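Long-range contacts in putative amino acid binding protein (Streptococcus mutans, PDB 4C0R), which binds oxidized glutathione in its cleft and probably delivers glutathione to the cystine ABC importer TcyBC as a family 3 extracellular solute-binding protein: residues 148-153 and 172-177; 91-96 and 157-162; 34-39 and 201-206; 82-87 and 206-211. All blocks are in the same frame, centred on the assembly; numbering follows the deposited sequence. Where two conformers were deposited one is given.

Contact 1 of 4, residues 148-153 and 172-177; sequences QIRNVS and KEQGLD. With GDS (oxidized glutathione disulfide), chain C.
A mixed contact, with an apolar centre flanked by an arginine, sits in one lobe of this two-lobed binding protein, where the end of helix 145-153 meets the turn that follows helix 164-173. The second helix closes in a Schellman motif, with Gly175 at positive phi, and the chain then brings Leu176 over the first helix. The CD1 branch of Leu176 crosses Ile149 at about a right angle, touching Ile149 CG2 at 3.7 Å, while CD2 reaches the other way, between Arg150 and Ser153. The Ser153 hydroxyl has its polar partner in Asn178, just past the 172-177 segment. Arg150 leaves the helix with CG anti to the backbone N, then bends at chi3 (-66°), so that its guanidinium swings across Leu176; Leu176 CD2 lies over one face, 3.9 Å above the plane and offset toward the rim. At the edge of the same group, Arg150 NH2 comes within 3.0 Å of Gln174 OE1, and the guanidinium and Gln174 amide planes stand 76° apart. Further up the helix Gln148 is turned to the ligand cleft, where Gln148 NE2 donates to carboxylate oxygen OE6 of glutathione disulfide at 3.0 Å (145° at the hydrogen).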
# COMPACT_ATOMS: atom_id res chain seq x y z
N GLN A 148 5.70 -13.51 -3.30
CA GLN A 148 5.83 -13.93 -1.93
C GLN A 148 4.60 -14.71 -1.51
O GLN A 148 4.73 -15.75 -0.80
CB GLN A 148 6.04 -12.75 -1.00
CG GLN A 148 7.29 -11.87 -1.29
CD GLN A 148 7.31 -10.68 -0.36
OE1 GLN A 148 7.26 -10.85 0.82
NE2 GLN A 148 7.34 -9.48 -0.91
N ILE A 149 3.42 -14.27 -1.95
CA ILE A 149 2.20 -14.99 -1.63
C ILE A 149 2.19 -16.39 -2.26
O ILE A 149 1.90 -17.39 -1.59
CB ILE A 149 0.95 -14.16 -1.97
CG1 ILE A 149 0.90 -12.96 -1.03
CG2 ILE A 149 -0.32 -15.01 -1.89
CD1 ILE A 149 -0.23 -12.01 -1.32
N ARG A 150 2.58 -16.47 -3.52
CA ARG A 150 2.74 -17.78 -4.15
C ARG A 150 3.76 -18.66 -3.40
O ARG A 150 3.56 -19.86 -3.30
CB ARG A 150 3.16 -17.60 -5.60
CG ARG A 150 3.11 -18.86 -6.42
CD ARG A 150 3.45 -18.55 -7.86
NE ARG A 150 2.43 -17.71 -8.47
CZ ARG A 150 1.36 -18.22 -9.07
NH1 ARG A 150 1.19 -19.54 -9.12
NH2 ARG A 150 0.48 -17.42 -9.61
N ASN A 151 4.84 -18.09 -2.89
CA ASN A 151 5.84 -18.87 -2.13
C ASN A 151 5.23 -19.48 -0.85
O ASN A 151 5.64 -20.55 -0.41
CB ASN A 151 7.00 -18.01 -1.67
CG ASN A 151 8.04 -17.81 -2.76
OD1 ASN A 151 8.06 -18.52 -3.77
ND2 ASN A 151 8.92 -16.85 -2.54
N VAL A 152 4.26 -18.79 -0.26
CA VAL A 152 3.59 -19.38 0.91
C VAL A 152 2.72 -20.57 0.41
O VAL A 152 2.75 -21.66 1.02
CB VAL A 152 2.72 -18.32 1.66
CG1 VAL A 152 1.86 -18.96 2.80
CG2 VAL A 152 3.59 -17.24 2.25
N SER A 153 1.99 -20.37 -0.68
CA SER A 153 1.17 -21.44 -1.26
C SER A 153 2.05 -22.66 -1.53
O SER A 153 1.64 -23.80 -1.29
CB SER A 153 0.53 -20.94 -2.55
OG SER A 153 -0.37 -21.87 -3.10
N LYS A 172 -7.30 -14.57 -5.14
CA LYS A 172 -8.45 -14.86 -6.02
C LYS A 172 -8.01 -14.94 -7.47
O LYS A 172 -8.27 -15.92 -8.17
CB LYS A 172 -9.52 -13.78 -5.85
CG LYS A 172 -10.67 -13.88 -6.86
CD LYS A 172 -11.76 -12.88 -6.57
N GLU A 173 -7.35 -13.89 -7.94
CA GLU A 173 -6.94 -13.77 -9.34
C GLU A 173 -5.91 -14.81 -9.77
O GLU A 173 -5.91 -15.24 -10.93
CB GLU A 173 -6.42 -12.35 -9.62
CG GLU A 173 -7.53 -11.33 -9.53
CD GLU A 173 -7.12 -9.90 -9.87
OE1 GLU A 173 -5.95 -9.65 -10.19
OE2 GLU A 173 -8.02 -9.02 -9.80
N GLN A 174 -5.02 -15.22 -8.85
CA GLN A 174 -4.00 -16.24 -9.17
C GLN A 174 -4.44 -17.66 -8.79
O GLN A 174 -3.67 -18.62 -8.96
CB GLN A 174 -2.68 -15.94 -8.48
CG GLN A 174 -2.07 -14.58 -8.83
CD GLN A 174 -1.81 -14.43 -10.29
OE1 GLN A 174 -1.16 -15.29 -10.90
NE2 GLN A 174 -2.32 -13.34 -10.89
N GLY A 175 -5.65 -17.79 -8.29
CA GLY A 175 -6.22 -19.11 -8.03
C GLY A 175 -5.45 -19.90 -6.98
O GLY A 175 -5.34 -21.12 -7.07
N LEU A 176 -4.94 -19.20 -5.98
CA LEU A 176 -4.20 -19.83 -4.89
C LEU A 176 -5.16 -20.38 -3.84
O LEU A 176 -5.26 -19.85 -2.71
CB LEU A 176 -3.24 -18.82 -4.30
CG LEU A 176 -2.33 -18.17 -5.37
CD1 LEU A 176 -1.43 -17.17 -4.72
CD2 LEU A 176 -1.51 -19.21 -6.13
N ASP A 177 -5.84 -21.48 -4.21
CA ASP A 177 -6.98 -21.96 -3.44
C ASP A 177 -6.59 -22.72 -2.19
O ASP A 177 -7.45 -23.17 -1.45
CB ASP A 177 -7.85 -22.90 -4.29
CG ASP A 177 -7.05 -23.78 -5.19
OD1 ASP A 177 -6.26 -24.64 -4.70
OD2 ASP A 177 -7.25 -23.68 -6.42
CD1 GDS C . 11.06 -4.23 -3.82
N2 GDS C . 10.06 -5.31 -3.83
CA2 GDS C . 8.95 -5.09 -4.68
C2 GDS C . 9.05 -5.44 -6.12
O2 GDS C . 8.31 -4.89 -6.96
CB2 GDS C . 7.66 -4.49 -4.24
SG2 GDS C . 7.57 -4.25 -2.48
N3 GDS C . 10.04 -6.42 -6.50
CA3 GDS C . 10.24 -6.73 -7.92
C3 GDS C . 11.55 -6.03 -8.25
OE3 GDS C . 12.39 -6.56 -9.05
OE4 GDS C . 11.86 -4.92 -7.74
N4 GDS C . 4.97 -4.48 -0.54
CA4 GDS C . 5.03 -5.92 -0.40
C4 GDS C . 5.71 -6.29 0.87
OE5 GDS C . 5.78 -5.47 1.85
OE6 GDS C . 6.15 -7.47 0.96
C5 GDS C . 4.43 -3.93 -1.74
O5 GDS C . 3.99 -4.68 -2.61
CA5 GDS C . 4.55 -2.48 -1.84
N5 GDS C . 4.38 -1.70 -0.68
CB5 GDS C . 5.56 -2.02 -2.84
SG5 GDS C . 7.22 -2.28 -2.17
CA6 GDS C . 2.60 -0.75 3.59
C6 GDS C . 3.55 0.42 3.78
OE7 GDS C . 4.76 0.17 4.03
OE8 GDS C . 3.15 1.60 3.68
N6 GDS C . 1.23 -0.20 3.55
CB6 GDS C . 2.93 -1.52 2.36
CG6 GDS C . 3.21 -0.54 1.20
CD6 GDS C . 3.17 -1.35 -0.08
O6 GDS C . 2.14 -1.72 -0.66

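Contact 2 of 4, residues 91-96 and 157-162; sequences LVLVVP and YDFKIF. With CD (cadmium ion), chain M; GDS (oxidized glutathione disulfide), chain C.
Four backbone hydrogen bonds, in two reciprocal pairs, tie Val92 to Phe162 and Val94 to Lys160 across antiparallel strands. The straightest runs from Val92 N to Phe162 O (2.9 Å, 171°), in the plane of the carbonyl; the shortest, Val94 N to Lys160 O at 2.7 Å, has its donor 27° above the plane of the Lys160 carbonyl. The Lys160 chain bends once at chi2 (63°) and then runs extended, so that Lys160 NZ donates to OE6 of glutathione disulfide at 2.7 Å. Gln113 O and Gln148 OE1 also bond to this ammonium. Phe162 meets the ligand with its ring edge, Phe162 CZ lying 3.3 Å from GDS O6. Asp158 grips a cadmium ion with both OD1 and OD2, each at 2.4 Å, and two waters join them; OD2 is also bonded to Ser111 N. Leu93 and Ile161 form the non-hydrogen-bonded pair in between, and Leu93 CD1 reaches on to Phe159 CD2 at 3.5 Å. Val92 and Val94 share the other face with Lys160 and Phe162, and pack on helix 164-173. Such an antiparallel pair, one end at the ligand, belongs to the central sheet of a lobe in the periplasmic-binding-protein fold.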
# COMPACT_ATOMS: atom_id res chain seq x y z
N LEU A 91 -4.75 -5.10 7.94
CA LEU A 91 -3.83 -6.18 7.71
C LEU A 91 -4.44 -7.53 7.91
O LEU A 91 -5.34 -7.74 8.75
CB LEU A 91 -2.61 -6.09 8.64
CG LEU A 91 -1.70 -4.94 8.37
CD1 LEU A 91 -0.62 -4.92 9.47
CD2 LEU A 91 -1.08 -5.09 7.02
N VAL A 92 -3.89 -8.47 7.17
CA VAL A 92 -4.19 -9.90 7.34
C VAL A 92 -2.89 -10.75 7.36
O VAL A 92 -1.83 -10.33 6.91
CB VAL A 92 -5.10 -10.48 6.26
CG1 VAL A 92 -6.41 -9.81 6.30
CG2 VAL A 92 -4.44 -10.37 4.84
N LEU A 93 -3.02 -11.94 7.93
CA LEU A 93 -2.06 -12.96 7.90
C LEU A 93 -2.50 -13.94 6.82
O LEU A 93 -3.61 -14.45 6.85
CB LEU A 93 -2.13 -13.63 9.28
CG LEU A 93 -1.21 -14.68 9.81
CD1 LEU A 93 0.25 -14.39 9.52
CD2 LEU A 93 -1.48 -14.77 11.32
N VAL A 94 -1.65 -14.17 5.83
CA VAL A 94 -1.89 -15.12 4.78
C VAL A 94 -1.14 -16.41 5.12
O VAL A 94 0.07 -16.39 5.31
CB VAL A 94 -1.34 -14.61 3.43
CG1 VAL A 94 -1.62 -15.62 2.33
CG2 VAL A 94 -1.95 -13.23 3.11
N VAL A 95 -1.88 -17.50 5.20
CA VAL A 95 -1.34 -18.81 5.57
C VAL A 95 -2.08 -19.87 4.78
O VAL A 95 -3.17 -19.64 4.26
CB VAL A 95 -1.57 -19.13 7.09
CG1 VAL A 95 -0.78 -18.15 8.00
CG2 VAL A 95 -3.05 -19.14 7.41
N PRO A 96 -1.46 -21.05 4.67
CA PRO A 96 -2.18 -22.18 4.08
C PRO A 96 -3.43 -22.48 4.88
O PRO A 96 -3.50 -22.28 6.07
CB PRO A 96 -1.16 -23.32 4.22
CG PRO A 96 0.15 -22.65 4.29
CD PRO A 96 -0.11 -21.41 5.10
N TYR A 157 7.80 -20.59 2.37
CA TYR A 157 7.75 -19.78 3.58
C TYR A 157 6.42 -20.05 4.23
O TYR A 157 5.52 -20.56 3.59
CB TYR A 157 7.93 -18.29 3.23
CG TYR A 157 9.29 -18.03 2.70
CD1 TYR A 157 10.36 -17.84 3.57
CD2 TYR A 157 9.51 -18.04 1.34
CE1 TYR A 157 11.65 -17.65 3.07
CE2 TYR A 157 10.81 -17.87 0.84
CZ TYR A 157 11.84 -17.67 1.71
OH TYR A 157 13.11 -17.50 1.20
N ASP A 158 6.29 -19.75 5.51
CA ASP A 158 5.15 -20.22 6.26
C ASP A 158 3.93 -19.29 6.29
O ASP A 158 2.81 -19.74 6.46
CB ASP A 158 5.57 -20.45 7.71
CG ASP A 158 6.71 -21.48 7.86
OD1 ASP A 158 6.78 -22.43 7.06
OD2 ASP A 158 7.50 -21.30 8.82
N PHE A 159 4.15 -17.99 6.18
CA PHE A 159 3.07 -17.03 6.23
C PHE A 159 3.52 -15.74 5.56
O PHE A 159 4.75 -15.55 5.39
CB PHE A 159 2.64 -16.70 7.68
CG PHE A 159 3.65 -15.93 8.49
CD1 PHE A 159 4.61 -16.58 9.22
CD2 PHE A 159 3.63 -14.54 8.53
CE1 PHE A 159 5.49 -15.90 9.97
CE2 PHE A 159 4.50 -13.84 9.28
CZ PHE A 159 5.47 -14.53 10.02
N LYS A 160 2.56 -14.86 5.24
CA LYS A 160 2.88 -13.49 4.80
C LYS A 160 1.83 -12.54 5.39
O LYS A 160 0.64 -12.77 5.24
CB LYS A 160 2.87 -13.39 3.27
CG LYS A 160 3.07 -11.98 2.70
CD LYS A 160 4.43 -11.40 3.05
CE LYS A 160 4.60 -10.02 2.44
NZ LYS A 160 5.87 -9.39 2.84
N ILE A 161 2.30 -11.49 6.03
CA ILE A 161 1.45 -10.42 6.53
C ILE A 161 1.39 -9.27 5.52
O ILE A 161 2.42 -8.79 5.03
CB ILE A 161 1.90 -9.86 7.88
CG1 ILE A 161 1.92 -10.98 8.93
CG2 ILE A 161 1.01 -8.71 8.32
CD1 ILE A 161 2.56 -10.56 10.23
N PHE A 162 0.19 -8.89 5.11
CA PHE A 162 0.03 -7.76 4.20
C PHE A 162 -1.36 -7.21 4.32
O PHE A 162 -2.24 -7.83 4.93
CB PHE A 162 0.29 -8.20 2.74
CG PHE A 162 0.67 -7.01 1.85
CD1 PHE A 162 1.92 -6.39 2.01
CD2 PHE A 162 -0.21 -6.49 0.96
CE1 PHE A 162 2.26 -5.27 1.26
CE2 PHE A 162 0.14 -5.34 0.21
CZ PHE A 162 1.40 -4.75 0.37
CD CD M . 8.36 -23.48 8.54
CD1 GDS C . 11.06 -4.23 -3.82
N2 GDS C . 10.06 -5.31 -3.83
CA2 GDS C . 8.95 -5.09 -4.68
C2 GDS C . 9.05 -5.44 -6.12
O2 GDS C . 8.31 -4.89 -6.96
CB2 GDS C . 7.66 -4.49 -4.24
SG2 GDS C . 7.57 -4.25 -2.48
N3 GDS C . 10.04 -6.42 -6.50
CA3 GDS C . 10.24 -6.73 -7.92
C3 GDS C . 11.55 -6.03 -8.25
OE3 GDS C . 12.39 -6.56 -9.05
OE4 GDS C . 11.86 -4.92 -7.74
N4 GDS C . 4.97 -4.48 -0.54
CA4 GDS C . 5.03 -5.92 -0.40
C4 GDS C . 5.71 -6.29 0.87
OE5 GDS C . 5.78 -5.47 1.85
OE6 GDS C . 6.15 -7.47 0.96
C5 GDS C . 4.43 -3.93 -1.74
O5 GDS C . 3.99 -4.68 -2.61
CA5 GDS C . 4.55 -2.48 -1.84
N5 GDS C . 4.38 -1.70 -0.68
CB5 GDS C . 5.56 -2.02 -2.84
SG5 GDS C . 7.22 -2.28 -2.17
CA6 GDS C . 2.60 -0.75 3.59
C6 GDS C . 3.55 0.42 3.78
OE7 GDS C . 4.76 0.17 4.03
OE8 GDS C . 3.15 1.60 3.68
N6 GDS C . 1.23 -0.20 3.55
CB6 GDS C . 2.93 -1.52 2.36
CG6 GDS C . 3.21 -0.54 1.20
CD6 GDS C . 3.17 -1.35 -0.08
O6 GDS C . 2.14 -1.72 -0.66
O HOH W 1 9.60 -22.67 6.42
O HOH W 2 8.84 -23.32 10.52

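Contact 3 of 4, residues 34-39 and 201-206; sequences EVFKAS and KDLQKF
The two phenylalanine rings that carry this contact, Phe36 and Phe206, meet obliquely, with centroids 5.5 Å apart and planes at 40°. Over one face of the Phe36 ring sits Val35 CG1, 3.9 Å above the plane and offset toward the rim, while Leu203 CD1 abuts its edge, 3.7 Å from Phe36 CE1. Phe206 has the aliphatic CG of Arg210, one helical turn on, over one of its faces, and Ala38 O near its plane at the edge. Its tip enters the bend: with CG anti to the backbone N (chi1 171°), the ring projects from helix 201-216 into the type I turn from Phe36 to Ser39 that follows helix 27-36. There Phe206 CE2 lies 3.7 Å from Phe36 CD1, and Phe206 CZ is 3.6 Å from Val35 O and 3.7 Å from Ser39 CB. Ser39 OG pairs with the backbone N atoms of Lys41 and Tyr42, and Val35 O and Glu34 O accept from Arg210 NE and NH2. Phe36 and Leu203 continue inward onto Tyr42 and Ile65 of the adjoining strands. Between the two segments the contact is van der Waals and apolar, with no hydrogen bond, while Arg210 further along helix 201-216 adds the polar tie; its charge beside carbonyls near the C-terminal end of helix 27-36 would be expected to stabilise that terminus electrostatically.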
# COMPACT_ATOMS: atom_id res chain seq x y z
N GLU A 34 -7.98 11.10 -11.62
CA GLU A 34 -9.24 11.83 -11.41
C GLU A 34 -9.02 13.15 -10.69
O GLU A 34 -9.58 14.17 -11.08
CB GLU A 34 -10.22 10.95 -10.66
CG GLU A 34 -11.64 11.50 -10.60
CD GLU A 34 -12.39 11.40 -11.93
OE1 GLU A 34 -12.07 10.48 -12.72
OE2 GLU A 34 -13.26 12.25 -12.14
N VAL A 35 -8.17 13.15 -9.68
CA VAL A 35 -7.79 14.41 -9.01
C VAL A 35 -7.29 15.45 -10.01
O VAL A 35 -7.68 16.63 -9.98
CB VAL A 35 -6.74 14.13 -7.93
CG1 VAL A 35 -6.02 15.39 -7.49
CG2 VAL A 35 -7.40 13.39 -6.75
N PHE A 36 -6.36 15.05 -10.83
CA PHE A 36 -5.68 15.97 -11.71
C PHE A 36 -6.45 16.34 -13.01
O PHE A 36 -6.02 17.26 -13.72
CB PHE A 36 -4.25 15.49 -11.95
CG PHE A 36 -3.37 15.71 -10.77
CD1 PHE A 36 -2.91 16.97 -10.44
CD2 PHE A 36 -3.07 14.65 -9.91
CE1 PHE A 36 -2.12 17.17 -9.32
CE2 PHE A 36 -2.29 14.85 -8.77
CZ PHE A 36 -1.82 16.11 -8.45
N LYS A 37 -7.57 15.68 -13.27
CA LYS A 37 -8.43 16.06 -14.41
C LYS A 37 -8.83 17.51 -14.31
O LYS A 37 -9.01 18.19 -15.36
CB LYS A 37 -9.72 15.26 -14.42
CG LYS A 37 -9.80 14.10 -15.29
CD LYS A 37 -11.30 13.61 -15.29
N ALA A 38 -9.03 18.03 -13.10
CA ALA A 38 -9.60 19.35 -12.93
C ALA A 38 -8.54 20.42 -12.73
O ALA A 38 -8.80 21.41 -12.10
CB ALA A 38 -10.56 19.37 -11.75
N SER A 39 -7.36 20.24 -13.30
CA SER A 39 -6.28 21.20 -13.12
C SER A 39 -5.82 21.72 -14.45
O SER A 39 -5.60 20.93 -15.32
CB SER A 39 -5.09 20.47 -12.47
OG SER A 39 -4.01 21.35 -12.26
N LYS A 201 3.71 21.96 -0.67
CA LYS A 201 2.51 22.34 0.05
C LYS A 201 1.32 22.68 -0.86
O LYS A 201 0.18 22.29 -0.58
CB LYS A 201 2.85 23.56 0.93
N ASP A 202 1.57 23.43 -1.95
CA ASP A 202 0.47 23.86 -2.78
C ASP A 202 -0.14 22.65 -3.49
O ASP A 202 -1.35 22.56 -3.67
CB ASP A 202 0.91 24.89 -3.81
CG ASP A 202 1.32 26.22 -3.16
OD1 ASP A 202 0.90 26.51 -2.02
OD2 ASP A 202 2.05 26.99 -3.81
N LEU A 203 0.73 21.73 -3.91
CA LEU A 203 0.24 20.50 -4.53
C LEU A 203 -0.60 19.68 -3.56
O LEU A 203 -1.66 19.17 -3.90
CB LEU A 203 1.47 19.75 -5.05
CG LEU A 203 1.23 18.47 -5.86
CD1 LEU A 203 0.45 18.75 -7.15
CD2 LEU A 203 2.56 17.88 -6.23
N GLN A 204 -0.12 19.53 -2.34
CA GLN A 204 -0.83 18.83 -1.30
C GLN A 204 -2.23 19.43 -1.08
O GLN A 204 -3.23 18.70 -0.99
CB GLN A 204 -0.01 18.87 0.02
CG GLN A 204 -0.78 18.31 1.23
CD GLN A 204 -0.20 18.77 2.53
OE1 GLN A 204 0.20 19.94 2.67
NE2 GLN A 204 -0.09 17.86 3.51
N LYS A 205 -2.30 20.76 -0.99
CA LYS A 205 -3.56 21.45 -0.82
C LYS A 205 -4.50 21.18 -1.95
O LYS A 205 -5.71 20.99 -1.71
CB LYS A 205 -3.30 22.94 -0.69
N PHE A 206 -3.98 21.23 -3.17
CA PHE A 206 -4.82 20.95 -4.32
C PHE A 206 -5.37 19.55 -4.26
O PHE A 206 -6.57 19.32 -4.45
CB PHE A 206 -4.09 21.18 -5.64
CG PHE A 206 -4.85 20.70 -6.82
CD1 PHE A 206 -5.89 21.44 -7.32
CD2 PHE A 206 -4.54 19.50 -7.42
CE1 PHE A 206 -6.62 20.99 -8.41
CE2 PHE A 206 -5.27 19.04 -8.49
CZ PHE A 206 -6.30 19.79 -9.00

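Contact 4 of 4, residues 82-87 and 206-211; sequences YSNPTA and FVNKRL
Asn208 of helix 201-216 makes the polar half of this contact. Asn208 CB lies 3.6 Å from Asn84 ND2. From there CG turns anti to the carbonyl carbon and beside the backbone N, which lays the amide flat against that of Asn84: the planes are 11° apart and stacked, with Asn208 CG 3.5 Å from Asn84 ND2. At the tip the two branches divide their work. Asn208 OD1 accepts the backbone N-H of Asn84 at 2.8 Å in a fairly straight bond (163°), although the donor stands 39° above the amide carbonyl plane rather than on a lone pair. Asn208 ND2 donates to a water at 3.0 Å. That water in turn donates to Tyr82 O and, weakly, to Asn84 OD1. A second water links Asn84 ND2, from which it accepts at 2.5 Å, to Asn208 O, to which it donates. One side chain is thereby fixed by a direct bond, a stack and a bridge. One turn on, Leu211 CD1 packs on Thr86 CG2 at 3.9 Å and also touches the carbonyl Asn84 O at 3.7 Å. Ser83 OG, held in the crowded position between the backbone N and carbonyl carbon, donates to Asn84 O at 2.7 Å and also bonds with Phe194 N. The irregular 82-87 segment of strand 81-96 is thus clasped between strand 191-196, which pairs with it through Ser83, Thr86 and Ala87, and helix 201-216, whose Leu211 also touches Val31 of helix 27-36.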
# COMPACT_ATOMS: atom_id res chain seq x y z
N TYR A 82 1.74 14.31 3.84
CA TYR A 82 0.66 13.33 3.61
C TYR A 82 -0.62 14.03 3.09
O TYR A 82 -1.03 15.10 3.58
CB TYR A 82 0.35 12.59 4.89
CG TYR A 82 1.23 11.41 5.10
CD1 TYR A 82 2.52 11.52 5.55
CD2 TYR A 82 0.72 10.13 4.86
CE1 TYR A 82 3.33 10.41 5.73
CE2 TYR A 82 1.52 9.02 5.01
CZ TYR A 82 2.81 9.16 5.47
OH TYR A 82 3.56 8.02 5.64
N SER A 83 -1.28 13.41 2.14
CA SER A 83 -2.63 13.83 1.79
C SER A 83 -3.63 13.36 2.86
O SER A 83 -3.26 12.65 3.80
CB SER A 83 -3.04 13.21 0.46
OG SER A 83 -3.23 11.82 0.59
N ASN A 84 -4.88 13.74 2.68
CA ASN A 84 -5.94 13.10 3.42
C ASN A 84 -6.00 11.65 2.94
O ASN A 84 -5.52 11.29 1.85
CB ASN A 84 -7.23 13.85 3.20
CG ASN A 84 -7.18 15.23 3.89
OD1 ASN A 84 -6.49 15.40 4.91
ND2 ASN A 84 -7.86 16.18 3.31
N PRO A 85 -6.52 10.79 3.80
CA PRO A 85 -6.48 9.37 3.46
C PRO A 85 -7.38 9.08 2.26
O PRO A 85 -8.40 9.77 2.05
CB PRO A 85 -7.02 8.67 4.73
CG PRO A 85 -7.83 9.71 5.37
CD PRO A 85 -7.19 11.04 5.09
N THR A 86 -7.00 8.07 1.50
CA THR A 86 -7.79 7.67 0.33
C THR A 86 -8.48 6.30 0.45
O THR A 86 -9.42 6.00 -0.29
CB THR A 86 -6.92 7.67 -0.91
OG1 THR A 86 -5.95 6.64 -0.76
CG2 THR A 86 -6.28 9.03 -1.15
N ALA A 87 -8.08 5.47 1.39
CA ALA A 87 -8.68 4.16 1.56
C ALA A 87 -8.29 3.63 2.92
O ALA A 87 -7.33 4.11 3.52
CB ALA A 87 -8.18 3.18 0.48
N PHE A 206 -3.98 21.23 -3.17
CA PHE A 206 -4.82 20.95 -4.32
C PHE A 206 -5.37 19.55 -4.26
O PHE A 206 -6.57 19.32 -4.45
CB PHE A 206 -4.09 21.18 -5.64
CG PHE A 206 -4.85 20.70 -6.82
CD1 PHE A 206 -5.89 21.44 -7.32
CD2 PHE A 206 -4.54 19.50 -7.42
CE1 PHE A 206 -6.62 20.99 -8.41
CE2 PHE A 206 -5.27 19.04 -8.49
CZ PHE A 206 -6.30 19.79 -9.00
N VAL A 207 -4.48 18.58 -4.03
CA VAL A 207 -4.94 17.19 -3.96
C VAL A 207 -6.01 17.01 -2.85
O VAL A 207 -7.04 16.34 -3.04
CB VAL A 207 -3.77 16.22 -3.77
CG1 VAL A 207 -4.24 14.86 -3.42
CG2 VAL A 207 -2.90 16.22 -5.00
N ASN A 208 -5.78 17.60 -1.70
CA ASN A 208 -6.74 17.42 -0.61
C ASN A 208 -8.10 18.06 -0.95
O ASN A 208 -9.14 17.48 -0.63
CB ASN A 208 -6.20 17.99 0.71
CG ASN A 208 -5.15 17.14 1.33
OD1 ASN A 208 -4.99 15.97 0.97
ND2 ASN A 208 -4.42 17.71 2.29
N LYS A 209 -8.11 19.26 -1.57
CA LYS A 209 -9.34 19.89 -1.96
C LYS A 209 -10.12 18.97 -2.92
O LYS A 209 -11.36 18.77 -2.80
CB LYS A 209 -9.06 21.23 -2.62
N ARG A 210 -9.39 18.38 -3.88
CA ARG A 210 -10.02 17.45 -4.82
C ARG A 210 -10.55 16.19 -4.12
O ARG A 210 -11.62 15.68 -4.47
CB ARG A 210 -9.05 17.10 -5.94
CG ARG A 210 -8.74 18.30 -6.87
CD ARG A 210 -9.85 18.60 -7.82
NE ARG A 210 -10.08 17.53 -8.75
CZ ARG A 210 -11.22 17.25 -9.34
NH1 ARG A 210 -12.28 18.05 -9.14
NH2 ARG A 210 -11.32 16.19 -10.12
N LEU A 211 -9.77 15.61 -3.21
CA LEU A 211 -10.21 14.40 -2.55
C LEU A 211 -11.50 14.67 -1.78
O LEU A 211 -12.38 13.81 -1.76
CB LEU A 211 -9.16 13.84 -1.60
CG LEU A 211 -7.92 13.25 -2.26
CD1 LEU A 211 -6.81 12.91 -1.24
CD2 LEU A 211 -8.30 12.02 -2.98
O HOH W 3 -3.19 16.40 4.67
O HOH W 4 -9.69 15.65 1.73

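In the fold
The four contacts fall into two groups on opposite sides of the chain's centre, as expected for a two-lobed binding protein. Contacts 1 and 2 lie in one lobe, their centres 11 Å apart, and share a ligand carboxylate through Gln148 and Lys160. Contacts 3 and 4 share helix 201-216 and Phe206 in the other lobe. Strand 81-96 serves both groups, through contacts 2 and 4, whose centres are 30 Å apart. Chemistry follows place: the most buried, contact 2, relies on sheet bonding; contacts 1 and 3, partly buried, on side-chain packing, with a guanidinium edge added in contact 1; contact 4, also partly buried, on a direct bond, stacked amides and water.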